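Local coordinates for prephenate dehydrogenase (PDB 2G5C), which probably catalyses the NAD-dependent oxidative decarboxylation of prephenate to 4-hydroxyphenylpyruvate, a step in the biosynthesis of tyrosine, at residues Pro63-Leu68 / Asp89-Asp94; Leu102-Glu107 / Thr144-Thr149; Gly111-Gly116 / Lys151-Leu156. One frame throughout, in Å; residues are numbered along the deposited sequence.

Contact 1: residues Pro63-Leu68 / Asp89-Asp94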
loop_
_atom_site.group_PDB
_atom_site.type_symbol
_atom_site.label_atom_id
_atom_site.label_comp_id
_atom_site.label_asym_id
_atom_site.label_seq_id
_atom_site.Cartn_x
_atom_site.Cartn_y
_atom_site.Cartn_z
ATOM N N PRO A 63 5.637 -41.577 -6.030
ATOM C CA PRO A 63 5.462 -40.639 -4.917
ATOM C C PRO A 63 4.272 -40.955 -4.023
ATOM O O PRO A 63 3.215 -41.365 -4.503
ATOM C CB PRO A 63 5.315 -39.297 -5.625
ATOM C CG PRO A 63 4.605 -39.674 -6.890
ATOM C CD PRO A 63 5.319 -40.935 -7.321
ATOM N N ASP A 64 4.454 -40.774 -2.718
ATOM C CA ASP A 64 3.376 -41.020 -1.769
ATOM C C ASP A 64 2.936 -39.718 -1.098
ATOM O O ASP A 64 1.986 -39.695 -0.315
ATOM C CB ASP A 64 3.805 -42.053 -0.724
ATOM C CG ASP A 64 5.172 -41.772 -0.140
ATOM O OD1 ASP A 64 5.672 -42.637 0.611
ATOM O OD2 ASP A 64 5.745 -40.700 -0.424
ATOM N N PHE A 65 3.634 -38.634 -1.425
ATOM C CA PHE A 65 3.323 -37.314 -0.885
ATOM C C PHE A 65 3.524 -36.312 -2.021
ATOM O O PHE A 65 4.637 -36.127 -2.495
ATOM C CB PHE A 65 4.261 -36.979 0.278
ATOM C CG PHE A 65 3.832 -35.781 1.073
ATOM C CD1 PHE A 65 2.871 -35.903 2.071
ATOM C CD2 PHE A 65 4.362 -34.524 0.801
ATOM C CE1 PHE A 65 2.442 -34.787 2.788
ATOM C CE2 PHE A 65 3.939 -33.400 1.511
ATOM C CZ PHE A 65 2.978 -33.531 2.506
ATOM N N VAL A 66 2.448 -35.672 -2.458
ATOM C CA VAL A 66 2.532 -34.723 -3.558
ATOM C C VAL A 66 2.117 -33.301 -3.175
ATOM O O VAL A 66 1.084 -33.093 -2.544
ATOM C CB VAL A 66 1.663 -35.203 -4.741
ATOM C CG1 VAL A 66 1.812 -34.262 -5.925
ATOM C CG2 VAL A 66 2.070 -36.622 -5.133
HETATM N N MSE A 67 2.936 -32.328 -3.567
HETATM C CA MSE A 67 2.656 -30.922 -3.278
HETATM C C MSE A 67 2.464 -30.144 -4.574
HETATM O O MSE A 67 3.432 -29.805 -5.253
HETATM C CB MSE A 67 3.802 -30.297 -2.476
HETATM C CG MSE A 67 3.630 -28.795 -2.189
HETATM SE SE MSE A 67 2.174 -28.410 -0.972
HETATM C CE MSE A 67 3.012 -29.016 0.657
ATOM N N LEU A 68 1.207 -29.874 -4.915
ATOM C CA LEU A 68 0.885 -29.126 -6.119
ATOM C C LEU A 68 1.348 -27.683 -5.913
ATOM O O LEU A 68 0.820 -26.956 -5.060
ATOM C CB LEU A 68 -0.620 -29.190 -6.385
ATOM C CG LEU A 68 -1.157 -30.613 -6.588
ATOM C CD1 LEU A 68 -2.660 -30.569 -6.773
ATOM C CD2 LEU A 68 -0.493 -31.254 -7.797
ATOM N N ASP A 89 -2.666 -45.056 -1.883
ATOM C CA ASP A 89 -1.975 -44.838 -0.618
ATOM C C ASP A 89 -1.281 -43.467 -0.560
ATOM O O ASP A 89 -0.791 -43.048 0.491
ATOM C CB ASP A 89 -0.959 -45.975 -0.422
ATOM C CG ASP A 89 -0.193 -45.876 0.886
ATOM O OD1 ASP A 89 -0.659 -45.182 1.819
ATOM O OD2 ASP A 89 0.878 -46.518 0.985
ATOM N N ALA A 90 -1.259 -42.763 -1.686
ATOM C CA ALA A 90 -0.607 -41.458 -1.759
ATOM C C ALA A 90 -1.424 -40.303 -1.176
ATOM O O ALA A 90 -2.655 -40.350 -1.137
ATOM C CB ALA A 90 -0.247 -41.142 -3.214
ATOM N N THR A 91 -0.718 -39.268 -0.726
ATOM C CA THR A 91 -1.345 -38.068 -0.171
ATOM C C THR A 91 -1.029 -36.904 -1.099
ATOM O O THR A 91 0.126 -36.704 -1.476
ATOM C CB THR A 91 -0.795 -37.728 1.227
ATOM O OG1 THR A 91 -1.206 -38.733 2.159
ATOM C CG2 THR A 91 -1.318 -36.368 1.689
ATOM N N VAL A 92 -2.054 -36.145 -1.472
ATOM C CA VAL A 92 -1.874 -35.005 -2.365
ATOM C C VAL A 92 -2.420 -33.729 -1.737
ATOM O O VAL A 92 -3.588 -33.671 -1.353
ATOM C CB VAL A 92 -2.593 -35.216 -3.714
ATOM C CG1 VAL A 92 -2.390 -33.991 -4.608
ATOM C CG2 VAL A 92 -2.067 -36.470 -4.399
ATOM N N THR A 93 -1.571 -32.707 -1.642
ATOM C CA THR A 93 -1.978 -31.430 -1.061
ATOM C C THR A 93 -1.442 -30.311 -1.960
ATOM O O THR A 93 -0.649 -30.574 -2.861
ATOM C CB THR A 93 -1.452 -31.307 0.404
ATOM O OG1 THR A 93 -2.051 -30.173 1.046
ATOM C CG2 THR A 93 0.061 -31.180 0.428
ATOM N N ASP A 94 -1.873 -29.071 -1.742
ATOM C CA ASP A 94 -1.413 -27.980 -2.601
ATOM C C ASP A 94 -0.970 -26.703 -1.879
ATOM O O ASP A 94 -0.937 -26.631 -0.647
ATOM C CB ASP A 94 -2.508 -27.631 -3.621
ATOM C CG ASP A 94 -3.697 -26.890 -2.988
ATOM O OD1 ASP A 94 -4.247 -27.380 -1.972
ATOM O OD2 ASP A 94 -4.085 -25.822 -3.516
HETATM O O HOH W 1 0.760 -40.456 2.322
#

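Contact 2: residues Leu102-Glu107 / Thr144-Thr149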
loop_
_atom_site.group_PDB
_atom_site.type_symbol
_atom_site.label_atom_id
_atom_site.label_comp_id
_atom_site.label_asym_id
_atom_site.label_seq_id
_atom_site.Cartn_x
_atom_site.Cartn_y
_atom_site.Cartn_z
ATOM N N LEU A 102 -12.314 -25.293 -6.050
ATOM C CA LEU A 102 -11.151 -26.082 -6.433
ATOM C C LEU A 102 -10.942 -27.280 -5.517
ATOM O O LEU A 102 -10.525 -28.347 -5.962
ATOM C CB LEU A 102 -9.894 -25.215 -6.407
ATOM C CG LEU A 102 -8.579 -25.967 -6.615
ATOM C CD1 LEU A 102 -8.465 -26.414 -8.072
ATOM C CD2 LEU A 102 -7.413 -25.067 -6.239
ATOM N N VAL A 103 -11.221 -27.099 -4.232
ATOM C CA VAL A 103 -11.038 -28.173 -3.271
ATOM C C VAL A 103 -11.990 -29.337 -3.512
ATOM O O VAL A 103 -11.590 -30.491 -3.406
ATOM C CB VAL A 103 -11.217 -27.672 -1.823
ATOM C CG1 VAL A 103 -11.193 -28.846 -0.860
ATOM C CG2 VAL A 103 -10.103 -26.697 -1.475
ATOM N N TYR A 104 -13.243 -29.033 -3.838
ATOM C CA TYR A 104 -14.230 -30.077 -4.088
ATOM C C TYR A 104 -13.968 -30.787 -5.409
ATOM O O TYR A 104 -14.195 -31.993 -5.527
ATOM C CB TYR A 104 -15.644 -29.486 -4.076
ATOM C CG TYR A 104 -15.988 -28.806 -2.768
ATOM C CD1 TYR A 104 -15.998 -29.520 -1.569
ATOM C CD2 TYR A 104 -16.267 -27.441 -2.723
ATOM C CE1 TYR A 104 -16.272 -28.892 -0.358
ATOM C CE2 TYR A 104 -16.544 -26.803 -1.515
ATOM C CZ TYR A 104 -16.542 -27.533 -0.339
ATOM O OH TYR A 104 -16.790 -26.903 0.860
ATOM N N ASP A 105 -13.489 -30.048 -6.405
ATOM C CA ASP A 105 -13.199 -30.661 -7.694
ATOM C C ASP A 105 -12.009 -31.604 -7.559
ATOM O O ASP A 105 -11.994 -32.683 -8.158
ATOM C CB ASP A 105 -12.898 -29.602 -8.761
ATOM C CG ASP A 105 -14.084 -28.705 -9.045
ATOM O OD1 ASP A 105 -15.232 -29.179 -8.926
ATOM O OD2 ASP A 105 -13.870 -27.527 -9.401
ATOM N N LEU A 106 -11.015 -31.202 -6.773
ATOM C CA LEU A 106 -9.841 -32.040 -6.578
ATOM C C LEU A 106 -10.184 -33.287 -5.770
ATOM O O LEU A 106 -9.605 -34.353 -5.999
ATOM C CB LEU A 106 -8.715 -31.246 -5.901
ATOM C CG LEU A 106 -8.126 -30.121 -6.766
ATOM C CD1 LEU A 106 -6.929 -29.488 -6.063
ATOM C CD2 LEU A 106 -7.696 -30.681 -8.115
ATOM N N GLU A 107 -11.120 -33.159 -4.829
ATOM C CA GLU A 107 -11.544 -34.304 -4.022
ATOM C C GLU A 107 -12.295 -35.291 -4.912
ATOM O O GLU A 107 -12.158 -36.499 -4.759
ATOM C CB GLU A 107 -12.474 -33.879 -2.881
ATOM C CG GLU A 107 -11.869 -32.967 -1.825
ATOM C CD GLU A 107 -12.797 -32.777 -0.631
ATOM O OE1 GLU A 107 -14.009 -32.554 -0.847
ATOM O OE2 GLU A 107 -12.318 -32.845 0.522
ATOM N N THR A 144 -7.881 -26.486 4.293
ATOM C CA THR A 144 -9.326 -26.441 4.138
ATOM C C THR A 144 -9.951 -27.831 4.074
ATOM O O THR A 144 -10.337 -28.310 3.007
ATOM C CB THR A 144 -9.724 -25.643 2.876
ATOM O OG1 THR A 144 -9.182 -26.273 1.713
ATOM C CG2 THR A 144 -9.186 -24.220 2.962
ATOM N N PRO A 145 -10.055 -28.500 5.228
ATOM C CA PRO A 145 -10.649 -29.836 5.244
ATOM C C PRO A 145 -12.165 -29.760 5.089
ATOM O O PRO A 145 -12.787 -28.744 5.415
ATOM C CB PRO A 145 -10.229 -30.376 6.604
ATOM C CG PRO A 145 -10.256 -29.147 7.455
ATOM C CD PRO A 145 -9.573 -28.120 6.568
ATOM N N THR A 146 -12.748 -30.831 4.570
ATOM C CA THR A 146 -14.189 -30.919 4.382
ATOM C C THR A 146 -14.662 -32.171 5.113
ATOM O O THR A 146 -13.920 -32.747 5.914
ATOM C CB THR A 146 -14.562 -31.054 2.897
ATOM O OG1 THR A 146 -14.095 -32.316 2.402
ATOM C CG2 THR A 146 -13.937 -29.931 2.087
ATOM N N LYS A 147 -15.887 -32.603 4.833
ATOM C CA LYS A 147 -16.417 -33.794 5.484
ATOM C C LYS A 147 -15.813 -35.047 4.856
ATOM O O LYS A 147 -15.640 -36.062 5.528
ATOM C CB LYS A 147 -17.944 -33.829 5.370
ATOM C CG LYS A 147 -18.602 -34.887 6.245
ATOM C CD LYS A 147 -20.119 -34.764 6.214
ATOM C CE LYS A 147 -20.786 -35.752 7.166
ATOM N NZ LYS A 147 -22.264 -35.567 7.196
ATOM N N LYS A 148 -15.483 -34.965 3.570
ATOM C CA LYS A 148 -14.897 -36.092 2.849
ATOM C C LYS A 148 -13.395 -36.208 3.091
ATOM O O LYS A 148 -12.765 -37.178 2.668
ATOM C CB LYS A 148 -15.150 -35.948 1.347
ATOM C CG LYS A 148 -16.615 -35.807 0.975
ATOM C CD LYS A 148 -16.798 -35.752 -0.532
ATOM C CE LYS A 148 -18.261 -35.558 -0.905
ATOM N NZ LYS A 148 -18.466 -35.584 -2.381
ATOM N N THR A 149 -12.824 -35.217 3.769
ATOM C CA THR A 149 -11.392 -35.209 4.056
ATOM C C THR A 149 -10.988 -36.335 5.001
ATOM O O THR A 149 -11.687 -36.629 5.969
ATOM C CB THR A 149 -10.956 -33.864 4.675
ATOM O OG1 THR A 149 -11.257 -32.801 3.764
ATOM C CG2 THR A 149 -9.464 -33.866 4.956
#

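Contact 3: residues Gly111-Gly116 / Lys151-Leu156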
loop_
_atom_site.group_PDB
_atom_site.type_symbol
_atom_site.label_atom_id
_atom_site.label_comp_id
_atom_site.label_asym_id
_atom_site.label_seq_id
_atom_site.Cartn_x
_atom_site.Cartn_y
_atom_site.Cartn_z
ATOM N N GLY A 111 -9.993 -38.234 -4.805
ATOM C CA GLY A 111 -10.593 -38.990 -3.719
ATOM C C GLY A 111 -10.056 -38.656 -2.341
ATOM O O GLY A 111 -9.733 -37.504 -2.046
ATOM N N LYS A 112 -9.962 -39.678 -1.496
ATOM C CA LYS A 112 -9.484 -39.525 -0.126
ATOM C C LYS A 112 -8.032 -39.065 -0.047
ATOM O O LYS A 112 -7.528 -38.771 1.036
ATOM C CB LYS A 112 -9.629 -40.850 0.624
ATOM C CG LYS A 112 -11.049 -41.388 0.664
ATOM C CD LYS A 112 -11.939 -40.595 1.616
ATOM C CE LYS A 112 -11.507 -40.773 3.069
ATOM N NZ LYS A 112 -12.498 -40.206 4.031
ATOM N N ARG A 113 -7.364 -38.999 -1.189
ATOM C CA ARG A 113 -5.966 -38.589 -1.211
ATOM C C ARG A 113 -5.724 -37.092 -1.042
ATOM O O ARG A 113 -4.715 -36.686 -0.465
ATOM C CB ARG A 113 -5.307 -39.060 -2.511
ATOM C CG ARG A 113 -5.076 -40.563 -2.551
ATOM C CD ARG A 113 -4.504 -41.023 -3.875
ATOM N NE ARG A 113 -5.455 -40.836 -4.964
ATOM C CZ ARG A 113 -5.470 -41.569 -6.071
ATOM N NH1 ARG A 113 -4.585 -42.542 -6.237
ATOM N NH2 ARG A 113 -6.375 -41.333 -7.009
ATOM N N PHE A 114 -6.655 -36.274 -1.518
ATOM C CA PHE A 114 -6.479 -34.827 -1.457
ATOM C C PHE A 114 -6.816 -34.065 -0.180
ATOM O O PHE A 114 -7.840 -34.304 0.468
ATOM C CB PHE A 114 -7.230 -34.161 -2.609
ATOM C CG PHE A 114 -6.986 -32.687 -2.703
ATOM C CD1 PHE A 114 -5.761 -32.205 -3.147
ATOM C CD2 PHE A 114 -7.959 -31.780 -2.294
ATOM C CE1 PHE A 114 -5.504 -30.834 -3.179
ATOM C CE2 PHE A 114 -7.712 -30.408 -2.322
ATOM C CZ PHE A 114 -6.482 -29.936 -2.765
ATOM N N VAL A 115 -5.937 -33.116 0.141
ATOM C CA VAL A 115 -6.074 -32.231 1.290
ATOM C C VAL A 115 -5.672 -30.834 0.812
ATOM O O VAL A 115 -4.533 -30.621 0.392
ATOM C CB VAL A 115 -5.143 -32.640 2.442
ATOM C CG1 VAL A 115 -5.324 -31.680 3.615
ATOM C CG2 VAL A 115 -5.443 -34.069 2.872
ATOM N N GLY A 116 -6.611 -29.893 0.873
ATOM C CA GLY A 116 -6.347 -28.530 0.430
ATOM C C GLY A 116 -5.521 -27.688 1.386
ATOM O O GLY A 116 -5.716 -27.738 2.606
ATOM N N LYS A 151 -9.085 -37.781 7.918
ATOM C CA LYS A 151 -8.467 -37.326 9.161
ATOM C C LYS A 151 -6.990 -37.662 9.283
ATOM O O LYS A 151 -6.204 -36.853 9.779
ATOM C CB LYS A 151 -9.215 -37.898 10.372
ATOM C CG LYS A 151 -10.457 -37.113 10.767
ATOM C CD LYS A 151 -10.097 -35.692 11.186
ATOM C CE LYS A 151 -11.329 -34.893 11.593
ATOM N NZ LYS A 151 -10.994 -33.467 11.890
ATOM N N LYS A 152 -6.611 -38.857 8.841
ATOM C CA LYS A 152 -5.219 -39.273 8.914
ATOM C C LYS A 152 -4.353 -38.427 7.986
ATOM O O LYS A 152 -3.251 -38.021 8.355
ATOM C CB LYS A 152 -5.090 -40.755 8.555
ATOM C CG LYS A 152 -5.909 -41.679 9.450
ATOM C CD LYS A 152 -5.555 -41.484 10.924
ATOM C CE LYS A 152 -6.422 -42.347 11.832
ATOM N NZ LYS A 152 -6.253 -43.800 11.547
ATOM N N ARG A 153 -4.854 -38.160 6.783
ATOM C CA ARG A 153 -4.113 -37.354 5.818
ATOM C C ARG A 153 -4.067 -35.884 6.230
ATOM O O ARG A 153 -3.090 -35.188 5.953
ATOM C CB ARG A 153 -4.730 -37.489 4.425
ATOM C CG ARG A 153 -4.415 -38.805 3.729
ATOM C CD ARG A 153 -4.914 -38.788 2.291
ATOM N NE ARG A 153 -4.387 -39.896 1.499
ATOM C CZ ARG A 153 -4.754 -41.166 1.640
ATOM N NH1 ARG A 153 -5.657 -41.507 2.550
ATOM N NH2 ARG A 153 -4.220 -42.099 0.865
ATOM N N LEU A 154 -5.119 -35.413 6.891
ATOM C CA LEU A 154 -5.160 -34.022 7.345
ATOM C C LEU A 154 -4.082 -33.805 8.398
ATOM O O LEU A 154 -3.290 -32.865 8.313
ATOM C CB LEU A 154 -6.523 -33.685 7.954
ATOM C CG LEU A 154 -6.640 -32.265 8.525
ATOM C CD1 LEU A 154 -6.524 -31.246 7.391
ATOM C CD2 LEU A 154 -7.963 -32.097 9.255
ATOM N N LYS A 155 -4.061 -34.689 9.392
ATOM C CA LYS A 155 -3.089 -34.612 10.471
ATOM C C LYS A 155 -1.677 -34.689 9.916
ATOM O O LYS A 155 -0.782 -33.985 10.377
ATOM C CB LYS A 155 -3.314 -35.749 11.476
ATOM C CG LYS A 155 -4.640 -35.679 12.219
ATOM C CD LYS A 155 -4.729 -36.756 13.292
ATOM C CE LYS A 155 -6.080 -36.735 13.997
ATOM N NZ LYS A 155 -6.356 -35.428 14.659
ATOM N N LEU A 156 -1.481 -35.553 8.926
ATOM C CA LEU A 156 -0.175 -35.705 8.302
ATOM C C LEU A 156 0.281 -34.365 7.726
ATOM O O LEU A 156 1.289 -33.802 8.156
ATOM C CB LEU A 156 -0.246 -36.753 7.188
ATOM C CG LEU A 156 0.993 -36.915 6.301
ATOM C CD1 LEU A 156 2.172 -37.387 7.130
ATOM C CD2 LEU A 156 0.689 -37.909 5.188
#

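Contact 1: residues Pro63-Leu68 / Asp89-Asp94
Phe-65 to Leu-68 pairs in parallel with Thr-91 to Asp-94, the two short strands running 20° apart with their axes 4.5 Å from each other at closest approach. The backbone ladder climbs from Thr-91 N on Asp-64 O, through Val-66 N on Thr-91 O (2.7 Å), to Thr-93 N on Val-66 O, a nearly straight bond at 177°, and ends with Leu-68 N on Thr-93 O. Where the ladder begins, a water donates to Asp-64 O and also hydrogen-bonds Thr-91 OG1, 2.6 Å away. On one face, Met-67, built as selenomethionine, lies side by side with Thr-93. Its chain bends at the second and third torsions, and its terminal methyl CE reaches Thr-93 CG2 at 3.7 Å. The Phe-65 ring meets Thr-91 CB obliquely through CD1. Thr-93 OG1, anti to its own backbone N (chi1 -170°), bonds to Val-115 O of the next strand. The other face is mostly aliphatic: Val-66 CB faces Val-92 CG2 at 4.0 Å, and Leu-68 CD1 comes to 4.1 Å from Val-92 CG1. Asp-94 shares that face, but its carboxylate turns away to a salt bridge with Lys-99. Helix 72-85 links the strands in a beta-alpha-beta crossover of the Rossmann domain and lays Phe-75 over Leu-68 and Asp-94; strand 3-7 flanks 65-68, and helix 151-163 packs on the Met-67 and Thr-93 face.

Contact 2: residues Leu102-Glu107 / Thr144-Thr149
Glu-107 and Thr-146 reach toward each other tip to tip, and the threonine hydroxyl gives its proton to the carboxylate: Thr-146 OG1 lies 2.6 Å from Glu-107 OE2, which accepts through its syn lone pair, on the side of the other oxygen. The glutamate sets out from the helix with CG anti to its carbonyl carbon and runs on extended. Thr-146 holds OG1 between its backbone N and carbonyl carbon (chi1 67°), while its methyl CG2 goes to Tyr-104, 3.5 Å from CE1 and oblique to the ring. That ring carries its hydroxyl onward to Glu-174. Thr-149 stands at about a right angle to Glu-107; its OG1 accepts the Thr-146 N-H at 2.6 Å along a nearly straight line (176°). Lys-148 N adds a weak bond to Thr-146 OG1, as in an ST turn. One turn earlier in the helix, Val-103 CG2 rests 3.3 Å from Thr-144 OG1, a buried hydroxyl oxygen with no polar partner in the model. Pro-173 backs Val-103, Tyr-104, Thr-144 and Thr-146. An alanine in place of Glu-107 would probably cost the Thr-146 hydroxyl this carboxylate acceptor and leave the loop less firmly tied to the helix. A buried carboxylate pins an irregular loop through a hydroxyl that probably eases its charge; Lys-148 NZ, 5.6 Å from Glu-107 OE1, makes no salt bridge but may add a favourable field.

Contact 3: residues Gly111-Gly116 / Lys151-Leu156
Arg-153 lays its side chain across the backbone of Lys-112 and Arg-113, NE coming to 3.4 Å from Arg-113 CA. Its chain is extended from CG to NE, with CG anti to the carbonyl carbon (chi1 -76°), and Arg-153 CD comes to 2.9 Å from Lys-112 O, a tight approach. One guanidinium face looks onto the peptide link between Lys-112 and Arg-113, whose nitrogen, Arg-113 N, sits 4.1 Å above the plane and toward the rim of the group. Lys-112 O is also near Arg-153 NE, at 3.4 Å, but the angle is too poor for a hydrogen bond. The grip on the guanidinium comes from beyond these segments: NH1 makes a salt bridge with Asp-150 and NH2 bonds to Ala-90 O. Arg-113 runs side by side with Arg-153, pointing the same way, and its CG comes 3.8 Å from Arg-153 NH2. The two guanidinium planes are 86° apart. Arg-113 NE bonds to Leu-110 O and stays 6.1 Å from Arg-153 NH2, so the like charges are not in contact. Toward the strand the contact turns apolar. Val-115 points at the helix with a prong for each neighbour, CG2 touching Arg-153 CB at 3.8 Å and CG1 touching Leu-154 CD1 at 4.0 Å. Helix 151-163 thereby packs over the start of strand 114-120 and also reaches Thr-91 in the neighbouring strand 91-94, while Phe-114 faces away, toward helix 101-110.

Overall arrangement
All three contacts lie in the nucleotide-binding domain. Contact 1 is core, two parallel strands of the central sheet; contact 3 is also largely buried but reaches the surface at Lys-112, and contact 2, whose loop exposes Lys-147 and Lys-148, is partly buried. Contacts 1 and 3 adjoin through paired strands 91-94 and 114-120, where Val-115 N bonds to Val-92 O. Contacts 2 and 3 interleave along the chain: helix 101-110 leads into strand 114-120, and the 144-149 loop leads into helix 151-163. The chemistry shifts accordingly, from a backbone ladder in contact 1, to a carboxylate and hydroxyl bond in contact 2, to an arginine laid over backbone with aliphatic packing in contact 3.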